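Local coordinates for protein aeromonas extracellular serine protease (Aeromonas sobria, PDB 3WQB) that cleaves peptide bonds after paired basic residues, one of them lysine, as a secreted, calcium-binding serine protease of the furin subfamily that probably serves as a virulence factor, at residues L470-Q484 / Q581-H595. The protein carries 1 engineered substitution. Numbering follows the deposited sequence.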
loop_
_atom_site.group_PDB
_atom_site.type_symbol
_atom_site.label_atom_id
_atom_site.label_comp_id
_atom_site.label_asym_id
_atom_site.label_seq_id
_atom_site.Cartn_x
_atom_site.Cartn_y
_atom_site.Cartn_z
ATOM N N LEU A 470 12.200 -1.152 -25.314
ATOM C CA LEU A 470 12.298 -1.622 -23.939
ATOM C C LEU A 470 11.154 -2.571 -23.666
ATOM O O LEU A 470 10.048 -2.362 -24.162
ATOM C CB LEU A 470 12.223 -0.444 -22.961
ATOM C CG LEU A 470 12.907 -0.625 -21.607
ATOM C CD1 LEU A 470 14.425 -0.650 -21.784
ATOM C CD2 LEU A 470 12.512 0.477 -20.627
ATOM N N THR A 471 11.418 -3.602 -22.870
ATOM C CA THR A 471 10.371 -4.464 -22.346
ATOM C C THR A 471 9.872 -3.814 -21.070
ATOM O O THR A 471 10.648 -3.528 -20.163
ATOM C CB THR A 471 10.909 -5.865 -22.072
ATOM O OG1 THR A 471 11.351 -6.430 -23.314
ATOM C CG2 THR A 471 9.832 -6.756 -21.436
ATOM N N VAL A 472 8.566 -3.570 -21.018
ATOM C CA VAL A 472 7.945 -2.864 -19.906
ATOM C C VAL A 472 7.850 -3.746 -18.666
ATOM O O VAL A 472 7.536 -4.940 -18.751
ATOM C CB VAL A 472 6.519 -2.383 -20.276
ATOM C CG1 VAL A 472 5.848 -1.704 -19.085
ATOM C CG2 VAL A 472 6.543 -1.441 -21.470
ATOM N N GLU A 473 8.133 -3.153 -17.514
ATOM C CA GLU A 473 7.730 -3.751 -16.245
ATOM C C GLU A 473 6.558 -2.950 -15.694
ATOM O O GLU A 473 5.465 -3.494 -15.502
ATOM C CB GLU A 473 8.904 -3.826 -15.265
ATOM C CG GLU A 473 9.970 -4.830 -15.712
ATOM C CD GLU A 473 11.330 -4.612 -15.076
ATOM O OE1 GLU A 473 11.410 -4.355 -13.854
ATOM O OE2 GLU A 473 12.331 -4.723 -15.809
ATOM N N ALA A 474 6.764 -1.652 -15.464
ATOM C CA ALA A 474 5.690 -0.804 -14.971
ATOM C C ALA A 474 5.745 0.527 -15.684
ATOM O O ALA A 474 6.782 0.899 -16.257
ATOM C CB ALA A 474 5.802 -0.608 -13.457
ATOM N N VAL A 475 4.616 1.226 -15.678
ATOM C CA VAL A 475 4.574 2.606 -16.148
ATOM C C VAL A 475 4.038 3.520 -15.058
ATOM O O VAL A 475 3.079 3.171 -14.348
ATOM C CB VAL A 475 3.753 2.795 -17.470
ATOM C CG1 VAL A 475 4.383 2.023 -18.615
ATOM C CG2 VAL A 475 2.310 2.386 -17.301
ATOM N N GLN A 476 4.659 4.687 -14.934
ATOM C CA GLN A 476 4.170 5.748 -14.076
ATOM C C GLN A 476 3.687 6.891 -14.937
ATOM O O GLN A 476 4.269 7.185 -15.993
ATOM C CB GLN A 476 5.263 6.257 -13.144
ATOM C CG GLN A 476 5.734 5.235 -12.124
ATOM C CD GLN A 476 6.983 5.685 -11.411
ATOM O OE1 GLN A 476 7.939 6.125 -12.050
ATOM N NE2 GLN A 476 6.998 5.558 -10.085
ATOM N N VAL A 477 2.616 7.522 -14.477
ATOM C CA VAL A 477 2.045 8.691 -15.129
ATOM C C VAL A 477 1.823 9.764 -14.070
ATOM O O VAL A 477 1.377 9.466 -12.955
ATOM C CB VAL A 477 0.705 8.327 -15.837
ATOM C CG1 VAL A 477 -0.112 9.538 -16.204
ATOM C CG2 VAL A 477 0.961 7.502 -17.081
ATOM N N MET A 478 2.151 11.010 -14.403
ATOM C CA MET A 478 1.710 12.146 -13.593
ATOM C C MET A 478 0.706 12.924 -14.413
ATOM O O MET A 478 0.879 13.058 -15.624
ATOM C CB MET A 478 2.880 13.040 -13.194
ATOM C CG MET A 478 3.794 12.386 -12.177
ATOM S SD MET A 478 5.090 13.500 -11.628
ATOM C CE MET A 478 6.042 13.749 -13.127
ATOM N N VAL A 479 -0.357 13.396 -13.765
ATOM C CA VAL A 479 -1.415 14.156 -14.457
ATOM C C VAL A 479 -1.685 15.479 -13.752
ATOM O O VAL A 479 -1.739 15.545 -12.515
ATOM C CB VAL A 479 -2.745 13.346 -14.590
ATOM C CG1 VAL A 479 -3.822 14.182 -15.298
ATOM C CG2 VAL A 479 -2.520 12.063 -15.357
ATOM N N SER A 480 -1.837 16.526 -14.560
ATOM C CA SER A 480 -2.289 17.828 -14.082
ATOM C C SER A 480 -3.496 18.243 -14.904
ATOM O O SER A 480 -3.469 18.187 -16.133
ATOM C CB SER A 480 -1.176 18.871 -14.198
ATOM O OG SER A 480 -0.094 18.502 -13.358
ATOM N N LEU A 481 -4.567 18.625 -14.211
ATOM C CA LEU A 481 -5.800 19.055 -14.859
ATOM C C LEU A 481 -6.617 19.902 -13.896
ATOM O O LEU A 481 -6.428 19.836 -12.678
ATOM C CB LEU A 481 -6.611 17.850 -15.378
ATOM C CG LEU A 481 -7.108 16.784 -14.398
ATOM C CD1 LEU A 481 -8.387 17.234 -13.692
ATOM C CD2 LEU A 481 -7.361 15.483 -15.146
ATOM N N ASP A 482 -7.528 20.692 -14.457
ATOM C CA ASP A 482 -8.547 21.383 -13.669
ATOM C C ASP A 482 -9.899 20.746 -13.907
ATOM O O ASP A 482 -10.268 20.468 -15.051
ATOM C CB ASP A 482 -8.634 22.857 -14.061
ATOM C CG ASP A 482 -7.416 23.660 -13.637
ATOM O OD1 ASP A 482 -6.680 23.234 -12.720
ATOM O OD2 ASP A 482 -7.213 24.744 -14.219
ATOM N N HIS A 483 -10.630 20.512 -12.823
ATOM C CA HIS A 483 -11.994 19.999 -12.890
ATOM C C HIS A 483 -12.656 20.179 -11.538
ATOM O O HIS A 483 -12.058 19.888 -10.500
ATOM C CB HIS A 483 -12.010 18.519 -13.284
ATOM C CG HIS A 483 -13.368 18.004 -13.636
ATOM N ND1 HIS A 483 -14.299 17.651 -12.685
ATOM C CD2 HIS A 483 -13.943 17.763 -14.836
ATOM C CE1 HIS A 483 -15.403 17.238 -13.285
ATOM N NE2 HIS A 483 -15.211 17.289 -14.591
ATOM N N GLN A 484 -13.896 20.661 -11.561
ATOM C CA GLN A 484 -14.605 21.045 -10.344
ATOM C C GLN A 484 -15.212 19.891 -9.528
ATOM O O GLN A 484 -15.619 20.097 -8.390
ATOM C CB GLN A 484 -15.703 22.066 -10.664
ATOM C CG GLN A 484 -15.215 23.404 -11.186
ATOM C CD GLN A 484 -16.343 24.218 -11.790
ATOM O OE1 GLN A 484 -17.233 23.680 -12.458
ATOM N NE2 GLN A 484 -16.312 25.525 -11.556
ATOM N N GLN A 581 -18.695 24.020 -15.167
ATOM C CA GLN A 581 -17.873 24.326 -16.329
ATOM C C GLN A 581 -17.130 23.067 -16.792
ATOM O O GLN A 581 -16.924 22.139 -15.996
ATOM C CB GLN A 581 -16.848 25.415 -15.980
ATOM C CG GLN A 581 -17.347 26.863 -16.074
ATOM C CD GLN A 581 -18.243 27.291 -14.918
ATOM O OE1 GLN A 581 -17.896 27.130 -13.743
ATOM N NE2 GLN A 581 -19.395 27.863 -15.250
ATOM N N PRO A 582 -16.724 23.029 -18.077
ATOM C CA PRO A 582 -15.815 21.968 -18.502
ATOM C C PRO A 582 -14.485 22.027 -17.761
ATOM O O PRO A 582 -14.055 23.092 -17.303
ATOM C CB PRO A 582 -15.594 22.251 -19.993
ATOM C CG PRO A 582 -16.046 23.670 -20.204
ATOM C CD PRO A 582 -17.130 23.892 -19.204
ATOM N N GLY A 583 -13.861 20.866 -17.616
ATOM C CA GLY A 583 -12.513 20.790 -17.091
ATOM C C GLY A 583 -11.491 21.022 -18.183
ATOM O O GLY A 583 -11.837 21.270 -19.342
ATOM N N LYS A 584 -10.222 20.921 -17.814
ATOM C CA LYS A 584 -9.129 21.215 -18.720
ATOM C C LYS A 584 -7.954 20.317 -18.375
ATOM O O LYS A 584 -7.485 20.338 -17.246
ATOM C CB LYS A 584 -8.734 22.694 -18.587
ATOM C CG LYS A 584 -7.514 23.121 -19.395
ATOM C CD LYS A 584 -7.243 24.613 -19.241
ATOM C CE LYS A 584 -6.599 24.945 -17.902
ATOM N NZ LYS A 584 -6.142 26.361 -17.832
ATOM N N LEU A 585 -7.500 19.517 -19.335
ATOM C CA LEU A 585 -6.245 18.788 -19.170
ATOM C C LEU A 585 -5.092 19.767 -19.382
ATOM O O LEU A 585 -5.032 20.456 -20.405
ATOM C CB LEU A 585 -6.153 17.627 -20.166
ATOM C CG LEU A 585 -4.890 16.765 -20.128
ATOM C CD1 LEU A 585 -4.685 16.088 -18.764
ATOM C CD2 LEU A 585 -4.928 15.733 -21.234
ATOM N N ILE A 586 -4.196 19.829 -18.406
ATOM C CA ILE A 586 -3.065 20.760 -18.427
ATOM C C ILE A 586 -1.802 20.087 -18.976
ATOM O O ILE A 586 -1.179 20.576 -19.920
ATOM C CB ILE A 586 -2.812 21.370 -17.015
ATOM C CG1 ILE A 586 -4.034 22.173 -16.553
ATOM C CG2 ILE A 586 -1.534 22.232 -17.002
ATOM C CD1 ILE A 586 -4.062 22.470 -15.061
ATOM N N SER A 587 -1.429 18.958 -18.381
ATOM C CA SER A 587 -0.233 18.248 -18.794
ATOM C C SER A 587 -0.298 16.840 -18.263
ATOM O O SER A 587 -1.032 16.557 -17.322
ATOM C CB SER A 587 1.024 18.920 -18.238
ATOM O OG SER A 587 1.099 18.788 -16.833
ATOM N N TRP A 588 0.488 15.959 -18.865
ATOM C CA TRP A 588 0.773 14.681 -18.247
ATOM C C TRP A 588 2.196 14.293 -18.573
ATOM O O TRP A 588 2.787 14.830 -19.516
ATOM C CB TRP A 588 -0.224 13.599 -18.672
ATOM C CG TRP A 588 -0.138 13.146 -20.096
ATOM C CD1 TRP A 588 -0.407 13.883 -21.214
ATOM C CD2 TRP A 588 0.217 11.835 -20.553
ATOM N NE1 TRP A 588 -0.235 13.118 -22.334
ATOM C CE2 TRP A 588 0.147 11.853 -21.960
ATOM C CE3 TRP A 588 0.607 10.652 -19.907
ATOM C CZ2 TRP A 588 0.427 10.727 -22.736
ATOM C CZ3 TRP A 588 0.880 9.531 -20.677
ATOM C CH2 TRP A 588 0.785 9.576 -22.077
ATOM N N SER A 589 2.741 13.373 -17.785
ATOM C CA SER A 589 4.082 12.866 -18.004
ATOM C C SER A 589 4.066 11.350 -17.911
ATOM O O SER A 589 3.296 10.778 -17.143
ATOM C CB SER A 589 5.058 13.447 -16.981
ATOM O OG SER A 589 5.135 14.851 -17.092
ATOM N N LEU A 590 4.931 10.719 -18.695
ATOM C CA LEU A 590 5.025 9.267 -18.761
ATOM C C LEU A 590 6.436 8.802 -18.453
ATOM O O LEU A 590 7.402 9.316 -19.027
ATOM C CB LEU A 590 4.619 8.773 -20.163
ATOM C CG LEU A 590 4.728 7.276 -20.450
ATOM C CD1 LEU A 590 3.784 6.459 -19.562
ATOM C CD2 LEU A 590 4.441 7.002 -21.915
ATOM N N ARG A 591 6.540 7.832 -17.549
ATOM C CA ARG A 591 7.803 7.167 -17.288
ATOM C C ARG A 591 7.654 5.670 -17.469
ATOM O O ARG A 591 6.826 5.025 -16.815
ATOM C CB ARG A 591 8.347 7.478 -15.890
ATOM C CG ARG A 591 9.737 6.903 -15.698
ATOM C CD ARG A 591 10.395 7.427 -14.465
ATOM N NE ARG A 591 11.808 7.651 -14.731
ATOM C CZ ARG A 591 12.682 8.106 -13.845
ATOM N NH1 ARG A 591 12.293 8.380 -12.607
ATOM N NH2 ARG A 591 13.951 8.282 -14.204
ATOM N N VAL A 592 8.452 5.114 -18.372
ATOM C CA VAL A 592 8.489 3.670 -18.554
ATOM C C VAL A 592 9.659 3.069 -17.756
ATOM O O VAL A 592 10.801 3.524 -17.873
ATOM C CB VAL A 592 8.597 3.303 -20.047
ATOM C CG1 VAL A 592 8.583 1.801 -20.222
ATOM C CG2 VAL A 592 7.444 3.909 -20.836
ATOM N N LEU A 593 9.356 2.060 -16.936
ATOM C CA LEU A 593 10.359 1.308 -16.178
ATOM C C LEU A 593 10.399 -0.104 -16.744
ATOM O O LEU A 593 9.368 -0.763 -16.849
ATOM C CB LEU A 593 9.983 1.272 -14.692
ATOM C CG LEU A 593 9.874 2.626 -13.995
ATOM C CD1 LEU A 593 8.467 3.173 -14.060
ATOM C CD2 LEU A 593 10.308 2.455 -12.549
ATOM N N GLY A 594 11.576 -0.564 -17.150
ATOM C CA GLY A 594 11.659 -1.882 -17.736
ATOM C C GLY A 594 13.088 -2.307 -17.938
ATOM O O GLY A 594 13.969 -1.948 -17.165
ATOM N N HIS A 595 13.318 -3.094 -18.979
ATOM C CA HIS A 595 14.661 -3.590 -19.237
ATOM C C HIS A 595 14.876 -3.831 -20.716
ATOM O O HIS A 595 13.926 -3.935 -21.497
ATOM C CB HIS A 595 14.937 -4.866 -18.425
ATOM C CG HIS A 595 14.006 -5.993 -18.737
ATOM N ND1 HIS A 595 12.811 -6.178 -18.071
ATOM C CD2 HIS A 595 14.082 -6.984 -19.657
ATOM C CE1 HIS A 595 12.194 -7.235 -18.567
ATOM N NE2 HIS A 595 12.946 -7.745 -19.526
HETATM O O HOH W 1 10.004 7.658 -11.128
HETATM O O HOH W 2 -14.713 21.807 -14.175
#
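With chi1 at 60°, His595 CG stands between its own backbone N and carbonyl carbon, while Glu473, its CG beside the backbone N and its chain extended, brings OE2 to the ring edge. The two close one end of a long antiparallel ladder in the P-domain, strand 471-482 against strand 583-595, interrupted by two classic beta bulges. His595 ND1 donates to Glu473 OE2 at 2.7 Å, meeting the anti side of a carboxylate whose plane is turned 43° from the ring; Arg359 forms a salt bridge with the same oxygen. Thr471 CB lies over one ring face in a CH-pi contact, 4.0 Å from the centroid of the His595 ring. At the first bulge Leu593 O accepts from both Glu473 N and Ala474 N; at the second, Ser587 N and Ile586 N reach Ser480 O from the same face of its plane. Between them Val475, Val477, Val479, Trp588, Leu590 and Val592 share one face, where Val477 CG1 meets the indole edge at Trp588 CE3 (3.9 Å). On the other face Gln476 and Arg591 run side by side, bridged by a water that donates to Gln476 OE1 and accepts from Arg591 NH1; Gln476 NE2 is hydrogen-bonded to Ser251 O and Arg591 NE to Leu438 O. Near the third calcium ion, His483 NE2 is hydrogen-bonded to OD2 of Asp553, a calcium ligand. Beyond it the glutamines pair: Gln581 N donates to Gln484 OE1 and Gln484 NE2 to Gln581 OE1, each at 3.1 Å.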